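VipE (Legionella pneumophila subsp. pneumophila str. Philadelphia 1, PDB 4QN8) is a Legionella effector of unestablished activity, probably acting on host membrane traffic, represented here by its all-helical N-terminal part. Local coordinates at residues I77-T82 / E120-S125; L5-R10 / N36-S41; I24-L29 / I86-P91; T96-R99 / E104-F107. All coordinates share one frame; numbering follows the deposited sequence.

Contact 1: residues I77-T82 / E120-S125; sequences ILHQLT and EEHFNS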
loop_
_atom_site.group_PDB
_atom_site.type_symbol
_atom_site.label_atom_id
_atom_site.label_comp_id
_atom_site.label_asym_id
_atom_site.label_seq_id
_atom_site.Cartn_x
_atom_site.Cartn_y
_atom_site.Cartn_z
ATOM N N ILE A 77 9.723 8.720 8.249
ATOM C CA ILE A 77 8.360 8.422 8.726
ATOM C C ILE A 77 7.667 7.409 7.811
ATOM O O ILE A 77 7.036 6.450 8.278
ATOM C CB ILE A 77 7.478 9.688 8.874
ATOM C CG1 ILE A 77 8.012 10.597 9.989
ATOM C CG2 ILE A 77 6.035 9.295 9.189
ATOM C CD1 ILE A 77 7.599 10.168 11.385
ATOM N N LEU A 78 7.787 7.615 6.502
ATOM C CA LEU A 78 7.280 6.659 5.534
ATOM C C LEU A 78 7.912 5.280 5.710
ATOM O O LEU A 78 7.212 4.262 5.639
ATOM C CB LEU A 78 7.526 7.191 4.121
ATOM C CG LEU A 78 7.383 6.221 2.961
ATOM C CD1 LEU A 78 5.923 5.816 2.759
ATOM C CD2 LEU A 78 7.950 6.914 1.719
ATOM N N HIS A 79 9.215 5.233 5.961
ATOM C CA HIS A 79 9.871 3.927 6.104
ATOM C C HIS A 79 9.327 3.191 7.324
ATOM O O HIS A 79 9.051 1.992 7.282
ATOM C CB HIS A 79 11.382 4.071 6.223
ATOM C CG HIS A 79 12.091 2.760 6.254
ATOM N ND1 HIS A 79 12.318 2.021 5.112
ATOM C CD2 HIS A 79 12.583 2.032 7.283
ATOM C CE1 HIS A 79 12.942 0.899 5.438
ATOM N NE2 HIS A 79 13.108 0.879 6.748
ATOM N N GLN A 80 9.170 3.938 8.409
ATOM C CA GLN A 80 8.707 3.405 9.692
ATOM C C GLN A 80 7.270 2.910 9.537
ATOM O O GLN A 80 6.929 1.806 9.977
ATOM C CB GLN A 80 8.793 4.537 10.724
ATOM C CG GLN A 80 8.622 4.192 12.181
ATOM C CD GLN A 80 8.828 5.433 13.058
ATOM O OE1 GLN A 80 8.131 6.441 12.890
ATOM N NE2 GLN A 80 9.805 5.375 13.973
ATOM N N LEU A 81 6.425 3.705 8.886
ATOM C CA LEU A 81 5.038 3.287 8.666
ATOM C C LEU A 81 4.988 2.008 7.837
ATOM O O LEU A 81 4.270 1.069 8.173
ATOM C CB LEU A 81 4.210 4.377 7.979
ATOM C CG LEU A 81 3.741 5.562 8.821
ATOM C CD1 LEU A 81 3.107 6.614 7.916
ATOM C CD2 LEU A 81 2.761 5.115 9.897
ATOM N N THR A 82 5.770 1.953 6.769
ATOM C CA THR A 82 5.754 0.767 5.914
ATOM C C THR A 82 6.203 -0.488 6.675
ATOM O O THR A 82 5.622 -1.578 6.516
ATOM C CB THR A 82 6.639 1.005 4.691
ATOM O OG1 THR A 82 6.099 2.110 3.957
ATOM C CG2 THR A 82 6.674 -0.230 3.779
ATOM N N GLU A 120 14.700 -0.964 0.184
ATOM C CA GLU A 120 15.291 -2.289 0.024
ATOM C C GLU A 120 15.380 -3.065 1.342
ATOM O O GLU A 120 15.325 -4.300 1.349
ATOM C CB GLU A 120 16.674 -2.175 -0.621
ATOM C CG GLU A 120 17.275 -3.493 -1.016
ATOM C CD GLU A 120 16.469 -4.224 -2.078
ATOM O OE1 GLU A 120 15.575 -3.612 -2.721
ATOM O OE2 GLU A 120 16.746 -5.421 -2.276
ATOM N N GLU A 121 15.496 -2.346 2.454
ATOM C CA GLU A 121 15.632 -2.985 3.761
ATOM C C GLU A 121 14.396 -3.806 4.174
ATOM O O GLU A 121 14.490 -4.689 5.028
ATOM C CB GLU A 121 15.966 -1.942 4.830
ATOM C CG GLU A 121 17.240 -1.143 4.546
ATOM C CD GLU A 121 17.481 -0.040 5.568
ATOM O OE1 GLU A 121 16.764 -0.013 6.597
ATOM O OE2 GLU A 121 18.385 0.800 5.342
ATOM N N HIS A 122 13.251 -3.516 3.573
ATOM C CA HIS A 122 12.008 -4.210 3.932
ATOM C C HIS A 122 12.043 -5.677 3.523
ATOM O O HIS A 122 11.331 -6.507 4.102
ATOM C CB HIS A 122 10.789 -3.553 3.288
ATOM C CG HIS A 122 10.478 -2.191 3.814
ATOM N ND1 HIS A 122 10.295 -1.934 5.156
ATOM C CD2 HIS A 122 10.292 -1.013 3.172
ATOM C CE1 HIS A 122 10.020 -0.646 5.316
ATOM N NE2 HIS A 122 10.004 -0.075 4.130
ATOM N N PHE A 123 12.868 -6.001 2.530
ATOM C CA PHE A 123 12.953 -7.382 2.046
ATOM C C PHE A 123 13.757 -8.268 2.975
ATOM O O PHE A 123 13.802 -9.480 2.788
ATOM C CB PHE A 123 13.504 -7.421 0.619
ATOM C CG PHE A 123 12.635 -6.685 -0.358
ATOM C CD1 PHE A 123 11.541 -7.306 -0.939
ATOM C CD2 PHE A 123 12.869 -5.354 -0.647
ATOM C CE1 PHE A 123 10.720 -6.621 -1.821
ATOM C CE2 PHE A 123 12.050 -4.664 -1.529
ATOM C CZ PHE A 123 10.975 -5.294 -2.111
ATOM N N ASN A 124 14.382 -7.652 3.974
ATOM C CA ASN A 124 15.090 -8.367 5.029
ATOM C C ASN A 124 14.230 -8.639 6.264
ATOM O O ASN A 124 14.667 -9.321 7.197
ATOM C CB ASN A 124 16.339 -7.585 5.449
ATOM C CG ASN A 124 17.412 -7.594 4.388
ATOM O OD1 ASN A 124 17.520 -8.543 3.606
ATOM N ND2 ASN A 124 18.221 -6.536 4.353
ATOM N N SER A 125 13.012 -8.109 6.265
ATOM C CA SER A 125 12.152 -8.154 7.439
ATOM C C SER A 125 11.676 -9.585 7.682
ATOM O O SER A 125 11.595 -10.385 6.737
ATOM C CB SER A 125 10.949 -7.226 7.244
ATOM O OG SER A 125 10.138 -7.698 6.173
#
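His79 and His122 lay their imidazole rings on each other in an offset stack. The first residue of helix 75-88 to take part is His79. Its CG stands anti to the backbone N (chi1 -175°), which swings the ring toward the 3-10 turn at 121-124. The ring centroids are 4.2 Å apart and the planes are 19° from parallel. His79 ND1 and His122 NE2 approach to 3.3 Å, but are wrongly aligned for a hydrogen bond. Both nitrogens are instead hydrogen-bonded to the carboxylate of Glu111, one to each oxygen. That shared acceptor should fix the rotation of both rings. Glu121 OE1 comes obliquely to the His79 ring, 3.8 Å from His79 NE2. One helical turn on, Thr82 closes the other face of His122. Thr82 CG2 lies 3.7 Å from the centroid of the His122 ring, a CH-pi contact over the face. Thr82 OG1 donates to Leu78 O of its own helix, 2.9 Å. His122 is thus sandwiched between Thr82 and His79. The contact ties the loop between helices 116-119 and 126-131 to helix 75-88, with helix 103-114 supplying Glu111, and with Leu108 touching His122.

Contact 2: residues L5-R10 / N36-S41; sequences LTQTQR and NTFTKS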
loop_
_atom_site.group_PDB
_atom_site.type_symbol
_atom_site.label_atom_id
_atom_site.label_comp_id
_atom_site.label_asym_id
_atom_site.label_seq_id
_atom_site.Cartn_x
_atom_site.Cartn_y
_atom_site.Cartn_z
ATOM N N LEU A 5 -10.293 10.676 -5.252
ATOM C CA LEU A 5 -11.581 10.034 -5.036
ATOM C C LEU A 5 -12.184 10.485 -3.714
ATOM O O LEU A 5 -11.446 10.808 -2.772
ATOM C CB LEU A 5 -11.394 8.523 -4.970
ATOM C CG LEU A 5 -10.841 7.890 -6.246
ATOM C CD1 LEU A 5 -10.402 6.451 -6.002
ATOM C CD2 LEU A 5 -11.923 7.944 -7.298
ATOM N N THR A 6 -13.515 10.502 -3.641
ATOM C CA THR A 6 -14.195 10.843 -2.395
ATOM C C THR A 6 -13.800 9.868 -1.285
ATOM O O THR A 6 -13.547 10.270 -0.145
ATOM C CB THR A 6 -15.718 10.887 -2.580
ATOM O OG1 THR A 6 -16.037 11.878 -3.570
ATOM C CG2 THR A 6 -16.406 11.249 -1.266
ATOM N N GLN A 7 -13.720 8.585 -1.630
ATOM C CA GLN A 7 -13.262 7.556 -0.705
ATOM C C GLN A 7 -11.914 7.943 -0.078
ATOM O O GLN A 7 -11.720 7.841 1.138
ATOM C CB GLN A 7 -13.137 6.234 -1.469
ATOM C CG GLN A 7 -12.577 5.100 -0.668
ATOM C CD GLN A 7 -12.558 3.787 -1.436
ATOM O OE1 GLN A 7 -12.146 2.767 -0.897
ATOM N NE2 GLN A 7 -13.023 3.807 -2.692
ATOM N N THR A 8 -10.993 8.411 -0.914
ATOM C CA THR A 8 -9.677 8.833 -0.452
ATOM C C THR A 8 -9.792 9.998 0.515
ATOM O O THR A 8 -9.185 9.991 1.586
ATOM C CB THR A 8 -8.810 9.260 -1.628
ATOM O OG1 THR A 8 -8.454 8.093 -2.374
ATOM C CG2 THR A 8 -7.531 9.971 -1.149
ATOM N N GLN A 9 -10.580 10.994 0.137
ATOM C CA GLN A 9 -10.743 12.180 0.976
ATOM C C GLN A 9 -11.265 11.829 2.360
ATOM O O GLN A 9 -10.806 12.386 3.361
ATOM C CB GLN A 9 -11.695 13.179 0.318
ATOM C CG GLN A 9 -11.179 13.771 -0.996
ATOM C CD GLN A 9 -12.273 14.490 -1.765
ATOM O OE1 GLN A 9 -13.427 14.532 -1.332
ATOM N NE2 GLN A 9 -11.915 15.059 -2.910
ATOM N N ARG A 10 -12.244 10.928 2.418
ATOM C CA ARG A 10 -12.874 10.609 3.698
ATOM C C ARG A 10 -11.880 9.856 4.570
ATOM O O ARG A 10 -11.777 10.122 5.763
ATOM C CB ARG A 10 -14.157 9.801 3.503
ATOM C CG ARG A 10 -15.204 10.514 2.643
ATOM C CD ARG A 10 -15.812 11.711 3.355
ATOM N NE ARG A 10 -16.628 12.519 2.451
ATOM C CZ ARG A 10 -17.891 12.246 2.134
ATOM N NH1 ARG A 10 -18.505 11.186 2.655
ATOM N NH2 ARG A 10 -18.550 13.042 1.303
ATOM N N ASN A 36 -10.880 -4.764 3.894
ATOM C CA ASN A 36 -12.073 -4.122 3.349
ATOM C C ASN A 36 -12.139 -2.614 3.517
ATOM O O ASN A 36 -13.144 -1.997 3.173
ATOM C CB ASN A 36 -13.328 -4.744 3.940
ATOM C CG ASN A 36 -13.519 -6.160 3.493
ATOM O OD1 ASN A 36 -13.150 -7.099 4.194
ATOM N ND2 ASN A 36 -14.077 -6.327 2.300
ATOM N N THR A 37 -11.069 -2.011 4.025
ATOM C CA THR A 37 -11.082 -0.557 4.229
ATOM C C THR A 37 -11.257 0.204 2.914
ATOM O O THR A 37 -11.986 1.202 2.859
ATOM C CB THR A 37 -9.815 -0.044 4.941
ATOM O OG1 THR A 37 -9.704 -0.674 6.221
ATOM C CG2 THR A 37 -9.900 1.464 5.137
ATOM N N PHE A 38 -10.583 -0.277 1.868
ATOM C CA PHE A 38 -10.688 0.287 0.522
ATOM C C PHE A 38 -11.482 -0.668 -0.366
ATOM O O PHE A 38 -11.343 -1.899 -0.263
ATOM C CB PHE A 38 -9.294 0.515 -0.074
ATOM C CG PHE A 38 -8.438 1.449 0.729
ATOM C CD1 PHE A 38 -7.623 0.970 1.749
ATOM C CD2 PHE A 38 -8.466 2.805 0.482
ATOM C CE1 PHE A 38 -6.848 1.835 2.506
ATOM C CE2 PHE A 38 -7.692 3.687 1.242
ATOM C CZ PHE A 38 -6.883 3.195 2.258
ATOM N N THR A 39 -12.331 -0.117 -1.232
ATOM C CA THR A 39 -13.177 -0.957 -2.085
ATOM C C THR A 39 -13.141 -0.512 -3.541
ATOM O O THR A 39 -12.922 0.663 -3.832
ATOM C CB THR A 39 -14.662 -0.970 -1.632
ATOM O OG1 THR A 39 -15.229 0.334 -1.802
ATOM C CG2 THR A 39 -14.806 -1.405 -0.178
ATOM N N LYS A 40 -13.375 -1.457 -4.451
ATOM C CA LYS A 40 -13.622 -1.094 -5.837
ATOM C C LYS A 40 -14.990 -0.423 -5.880
ATOM O O LYS A 40 -15.789 -0.580 -4.953
ATOM C CB LYS A 40 -13.607 -2.333 -6.744
ATOM C CG LYS A 40 -14.767 -3.292 -6.514
ATOM C CD LYS A 40 -14.775 -4.406 -7.577
ATOM C CE LYS A 40 -16.178 -4.939 -7.842
ATOM N NZ LYS A 40 -17.061 -3.944 -8.508
ATOM N N SER A 41 -15.260 0.330 -6.941
ATOM C CA SER A 41 -16.596 0.874 -7.152
ATOM C C SER A 41 -17.557 -0.284 -7.406
ATOM O O SER A 41 -17.137 -1.371 -7.806
ATOM C CB SER A 41 -16.601 1.844 -8.339
ATOM O OG SER A 41 -16.092 1.226 -9.514
#
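Gln7 reaches Thr39 because its side chain is fully extended: chi1 is 176° and chi2 176°, which puts the amide at the end of a straight arm beside the backbone of Thr39. The arrangement is a bidentate side-chain-to-backbone pairing between the first turn of helix 6-20 and an extended, irregular segment of the all-helical domain. The side-chain amide of Gln7 pairs with the backbone N-H and C=O of one residue, Thr39. Thr39 N donates to Gln7 OE1 at 2.9 Å. The bond is fairly straight, 161° at the hydrogen, and lies in the plane of the Gln7 carbonyl, on a lone pair. Gln7 NE2 donates back to Thr39 O at 3.3 Å, a weak bond. Two bonds of opposite direction should hold the amide against flipping about its last torsion. They also give the segment the kind of partners that a neighbouring strand would offer, although this part of the protein contains no strand.

Phe38 sits beside this pairing. Phe38 CB is 3.7 Å from Gln7 OE1, and the oxygen stands oblique to the ring. The ring itself packs inward, touching Leu11 of helix 6-20 and Ile62 of helix 58-69, and meets Phe65 edge-to-face. Thr39 O also has a weak bond from His56 NE2. Of the carbons in 36-41, Phe38 CA comes nearest Gln7 OE1, at 3.2 Å.

Contact 3: residues I24-L29 / I86-P91; sequences ISNEEL and IELSPP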
loop_
_atom_site.group_PDB
_atom_site.type_symbol
_atom_site.label_atom_id
_atom_site.label_comp_id
_atom_site.label_asym_id
_atom_site.label_seq_id
_atom_site.Cartn_x
_atom_site.Cartn_y
_atom_site.Cartn_z
ATOM N N ILE A 24 -0.061 7.007 14.855
ATOM C CA ILE A 24 -1.166 6.042 14.793
ATOM C C ILE A 24 -0.853 4.796 15.626
ATOM O O ILE A 24 0.245 4.246 15.538
ATOM C CB ILE A 24 -1.492 5.672 13.330
ATOM C CG1 ILE A 24 -2.766 4.822 13.253
ATOM C CG2 ILE A 24 -0.308 4.994 12.649
ATOM C CD1 ILE A 24 -3.376 4.761 11.847
ATOM N N SER A 25 -1.795 4.376 16.471
ATOM C CA SER A 25 -1.540 3.263 17.386
ATOM C C SER A 25 -1.502 1.959 16.624
ATOM O O SER A 25 -1.932 1.906 15.462
ATOM C CB SER A 25 -2.617 3.192 18.466
ATOM O OG SER A 25 -3.871 2.843 17.898
ATOM N N ASN A 26 -0.984 0.898 17.247
ATOM C CA ASN A 26 -1.033 -0.406 16.583
ATOM C C ASN A 26 -2.485 -0.811 16.279
ATOM O O ASN A 26 -2.775 -1.398 15.228
ATOM C CB ASN A 26 -0.350 -1.493 17.433
ATOM C CG ASN A 26 1.162 -1.416 17.378
ATOM O OD1 ASN A 26 1.731 -0.739 16.515
ATOM N ND2 ASN A 26 1.829 -2.122 18.304
ATOM N N GLU A 27 -3.398 -0.512 17.196
ATOM C CA GLU A 27 -4.796 -0.917 16.990
ATOM C C GLU A 27 -5.435 -0.202 15.818
ATOM O O GLU A 27 -6.139 -0.814 15.015
ATOM C CB GLU A 27 -5.662 -0.692 18.233
ATOM C CG GLU A 27 -5.381 -1.662 19.363
ATOM C CD GLU A 27 -4.133 -1.282 20.117
ATOM O OE1 GLU A 27 -3.575 -2.147 20.826
ATOM O OE2 GLU A 27 -3.718 -0.101 20.001
ATOM N N GLU A 28 -5.228 1.107 15.737
ATOM C CA GLU A 28 -5.822 1.857 14.635
ATOM C C GLU A 28 -5.138 1.554 13.298
ATOM O O GLU A 28 -5.778 1.603 12.246
ATOM C CB GLU A 28 -5.863 3.358 14.945
ATOM C CG GLU A 28 -6.878 3.708 16.032
ATOM C CD GLU A 28 -8.292 3.248 15.681
ATOM O OE1 GLU A 28 -8.834 3.706 14.648
ATOM O OE2 GLU A 28 -8.860 2.417 16.430
ATOM N N LEU A 29 -3.852 1.206 13.338
ATOM C CA LEU A 29 -3.136 0.836 12.120
ATOM C C LEU A 29 -3.647 -0.530 11.639
ATOM O O LEU A 29 -3.837 -0.767 10.447
ATOM C CB LEU A 29 -1.628 0.791 12.396
ATOM C CG LEU A 29 -0.691 0.613 11.200
ATOM C CD1 LEU A 29 -1.012 1.614 10.098
ATOM C CD2 LEU A 29 0.768 0.767 11.634
ATOM N N ILE A 86 3.942 -3.884 7.457
ATOM C CA ILE A 86 4.369 -5.238 7.108
ATOM C C ILE A 86 4.280 -6.139 8.350
ATOM O O ILE A 86 3.795 -7.273 8.266
ATOM C CB ILE A 86 5.781 -5.244 6.452
ATOM C CG1 ILE A 86 5.672 -4.707 5.016
ATOM C CG2 ILE A 86 6.392 -6.637 6.455
ATOM C CD1 ILE A 86 6.936 -4.073 4.448
ATOM N N GLU A 87 4.708 -5.635 9.506
ATOM C CA GLU A 87 4.637 -6.427 10.749
ATOM C C GLU A 87 3.208 -6.739 11.172
ATOM O O GLU A 87 2.935 -7.825 11.701
ATOM C CB GLU A 87 5.304 -5.690 11.912
ATOM C CG GLU A 87 6.808 -5.743 11.975
ATOM C CD GLU A 87 7.337 -4.789 13.026
ATOM O OE1 GLU A 87 6.783 -3.669 13.131
ATOM O OE2 GLU A 87 8.289 -5.153 13.746
ATOM N N LEU A 88 2.304 -5.782 10.960
ATOM C CA LEU A 88 0.946 -5.857 11.517
ATOM C C LEU A 88 -0.136 -6.324 10.557
ATOM O O LEU A 88 -1.266 -6.545 10.985
ATOM C CB LEU A 88 0.523 -4.503 12.068
ATOM C CG LEU A 88 1.373 -4.007 13.230
ATOM C CD1 LEU A 88 0.951 -2.582 13.590
ATOM C CD2 LEU A 88 1.283 -4.930 14.455
ATOM N N SER A 89 0.207 -6.436 9.275
ATOM C CA SER A 89 -0.733 -6.874 8.238
ATOM C C SER A 89 -1.357 -8.209 8.628
ATOM O O SER A 89 -0.667 -9.075 9.170
ATOM C CB SER A 89 -0.019 -7.025 6.895
ATOM O OG SER A 89 0.282 -5.764 6.344
ATOM N N PRO A 90 -2.670 -8.366 8.381
ATOM C CA PRO A 90 -3.405 -9.540 8.857
ATOM C C PRO A 90 -2.901 -10.815 8.216
ATOM O O PRO A 90 -2.530 -10.807 7.040
ATOM C CB PRO A 90 -4.848 -9.261 8.412
ATOM C CG PRO A 90 -4.727 -8.256 7.309
ATOM C CD PRO A 90 -3.548 -7.418 7.671
ATOM N N PRO A 91 -2.859 -11.902 8.991
ATOM C CA PRO A 91 -2.482 -13.179 8.389
ATOM C C PRO A 91 -3.587 -13.597 7.429
ATOM O O PRO A 91 -4.745 -13.592 7.818
ATOM C CB PRO A 91 -2.446 -14.135 9.590
ATOM C CG PRO A 91 -3.365 -13.505 10.608
ATOM C CD PRO A 91 -3.180 -12.025 10.426
#
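Leu88 points a single methyl, CD1, at both Asn26 and Leu29, and its side chain crosses each of theirs at about a right angle. This is a helix-end to helix-end contact in an all-helical fold. The start of helix 26-32 meets the last turn of helix 75-88. Leu88 CG lies anti to its carbonyl carbon (chi1 -63°), and the chain beyond it is extended, which carries CD1 outward across the gap. Leu29 comes from the buried side with its CD2 branch; Leu29 CD2 is 3.9 Å from Leu88 CD1. This is a plain methyl-to-methyl touch. Asn26, one turn earlier, is the exposed partner. Asn26 OD1 is 3.5 Å from Leu88 CD1, a van der Waals approach.

The polar business of Asn26 lies with Arg84, whose NH2 bonds Asn26 OD1. The same NH2 also donates to Ile24 O. Arg84 is one turn before Leu88 on helix 75-88, so it adds a polar link to the apolar one and should restrain how the Asn26 amide is turned. Leu29 also touches Arg84 and Met85, which extends its packing back along that helix.

The two ends are finished differently. Ser25 is the N-cap of helix 26-32. Ser89 is the first residue to leave helical angles after helix 75-88, and its OG bonds Met85 O. At the start of helix 26-32, Glu28 N donates to Ser25 OG at 3.1 Å, with a nearly straight angle of 167°.

Contact 4: residues T96-R99 / E104-F107; sequences TFMR and EKAF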
loop_
_atom_site.group_PDB
_atom_site.type_symbol
_atom_site.label_atom_id
_atom_site.label_comp_id
_atom_site.label_asym_id
_atom_site.label_seq_id
_atom_site.Cartn_x
_atom_site.Cartn_y
_atom_site.Cartn_z
ATOM N N THR A 96 -0.563 -15.785 0.356
ATOM C CA THR A 96 -1.389 -14.651 -0.074
ATOM C C THR A 96 -0.813 -13.262 0.270
ATOM O O THR A 96 -1.252 -12.237 -0.272
ATOM C CB THR A 96 -2.803 -14.753 0.523
ATOM O OG1 THR A 96 -2.707 -14.809 1.951
ATOM C CG2 THR A 96 -3.509 -15.998 0.015
ATOM N N PHE A 97 0.149 -13.213 1.186
ATOM C CA PHE A 97 0.733 -11.932 1.576
ATOM C C PHE A 97 1.300 -11.229 0.334
ATOM O O PHE A 97 2.042 -11.843 -0.434
ATOM C CB PHE A 97 1.812 -12.153 2.643
ATOM C CG PHE A 97 2.453 -10.881 3.146
ATOM C CD1 PHE A 97 1.734 -9.987 3.921
ATOM C CD2 PHE A 97 3.784 -10.599 2.870
ATOM C CE1 PHE A 97 2.329 -8.826 4.404
ATOM C CE2 PHE A 97 4.381 -9.446 3.350
ATOM C CZ PHE A 97 3.645 -8.552 4.113
HETATM N N MSE A 98 0.896 -9.969 0.134
HETATM C CA MSE A 98 1.307 -9.093 -0.982
HETATM C C MSE A 98 0.701 -9.364 -2.360
HETATM O O MSE A 98 0.942 -8.595 -3.293
HETATM C CB MSE A 98 2.833 -8.994 -1.115
HETATM C CG MSE A 98 3.537 -8.390 0.060
HETATM SE SE MSE A 98 3.586 -6.462 -0.194
HETATM C CE MSE A 98 4.267 -5.880 1.561
ATOM N N ARG A 99 -0.066 -10.437 -2.514
ATOM C CA ARG A 99 -0.668 -10.740 -3.811
ATOM C C ARG A 99 -1.972 -9.962 -3.993
ATOM O O ARG A 99 -2.293 -9.523 -5.097
ATOM C CB ARG A 99 -0.941 -12.241 -3.981
ATOM C CG ARG A 99 -0.061 -13.183 -3.156
ATOM C CD ARG A 99 1.421 -13.027 -3.444
ATOM N NE ARG A 99 2.139 -14.305 -3.484
ATOM C CZ ARG A 99 2.624 -14.949 -2.423
ATOM N NH1 ARG A 99 2.457 -14.474 -1.192
ATOM N NH2 ARG A 99 3.276 -16.091 -2.596
ATOM N N GLU A 104 -0.429 -2.113 2.533
ATOM C CA GLU A 104 0.978 -2.392 2.788
ATOM C C GLU A 104 1.753 -2.565 1.484
ATOM O O GLU A 104 2.892 -2.116 1.390
ATOM C CB GLU A 104 1.175 -3.575 3.744
ATOM C CG GLU A 104 0.756 -4.940 3.194
ATOM C CD GLU A 104 -0.676 -5.316 3.564
ATOM O OE1 GLU A 104 -1.492 -4.399 3.860
ATOM O OE2 GLU A 104 -0.985 -6.527 3.552
ATOM N N LYS A 105 1.140 -3.197 0.480
ATOM C CA LYS A 105 1.782 -3.319 -0.830
ATOM C C LYS A 105 1.957 -1.939 -1.470
ATOM O O LYS A 105 3.016 -1.625 -2.042
ATOM C CB LYS A 105 1.001 -4.246 -1.773
ATOM C CG LYS A 105 1.559 -4.213 -3.198
ATOM C CD LYS A 105 1.243 -5.476 -3.988
ATOM C CE LYS A 105 -0.216 -5.531 -4.398
ATOM N NZ LYS A 105 -0.505 -6.834 -5.105
ATOM N N ALA A 106 0.940 -1.096 -1.354
ATOM C CA ALA A 106 1.034 0.225 -1.970
ATOM C C ALA A 106 2.047 1.145 -1.291
ATOM O O ALA A 106 2.765 1.879 -1.966
ATOM C CB ALA A 106 -0.319 0.896 -2.057
ATOM N N PHE A 107 2.100 1.120 0.037
ATOM C CA PHE A 107 3.089 1.913 0.758
ATOM C C PHE A 107 4.504 1.460 0.399
ATOM O O PHE A 107 5.394 2.297 0.182
ATOM C CB PHE A 107 2.865 1.803 2.266
ATOM C CG PHE A 107 2.218 3.013 2.867
ATOM C CD1 PHE A 107 0.903 3.337 2.573
ATOM C CD2 PHE A 107 2.928 3.823 3.729
ATOM C CE1 PHE A 107 0.310 4.456 3.120
ATOM C CE2 PHE A 107 2.339 4.948 4.287
ATOM C CZ PHE A 107 1.025 5.265 3.971
HETATM O O HOH W 1 -0.945 -8.594 1.998
#
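Lys105 NZ grips the backbone of the loop before its helix. Lys105 NZ donates to Met98 O at 2.9 Å and, weakly, to Arg99 O at 3.2 Å. Gly100 O is a further acceptor. Three carbonyls in a row thus gather round one buried ammonium group and would partly balance its charge. NZ stands above the carbonyl plane of Met98, 35° out of it, not on a lone pair. The lysine chain is bent at chi3 (73°), which turns NZ back onto the loop.

A water makes the second polar link. It accepts from Met98 N at 3.0 Å and donates to Glu104 OE2 at 2.6 Å.

Packing fills in between. Residue 98 is selenomethionine, and its side chain slides past Lys105 in the opposite direction, with Met98 SE 3.8 Å from Lys105 CB. Met98 CE ends 4.0 Å from Glu104 CG. Met98 CG also lies over one face of the Phe97 ring. The loop is therefore fastened to the first turns of helix 103-114. Met98 touches Ile86 of helix 75-88, while Lys105 leans on Ile145, Leu146 and Ile149 of helix 135-154 and on Met59 of helix 58-69.

Overall arrangement
Contact 4 is the buried one, its centre about 6 Å from the centre of the chain. The centres of contacts 1, 2 and 3 lie about 12 to 13 Å from it, and these contacts are only partly buried. Contacts 1 and 3 share helix 75-88, and Ile86 of contact 3 packs on His122 and Ser125 of contact 1. Contact 4 joins this group: Phe107 rests on Leu78 and Thr82, and Ser89 OG probably bonds Glu104 OE2. Contact 2 stands apart, on the opposite side of the chain centre from contact 1, their centres about 25 Å apart. Chemistry differs too. Contact 1 stacks rings, contact 2 pairs an amide with backbone, contact 3 is mostly apolar, and contact 4 buries a lysine among carbonyls.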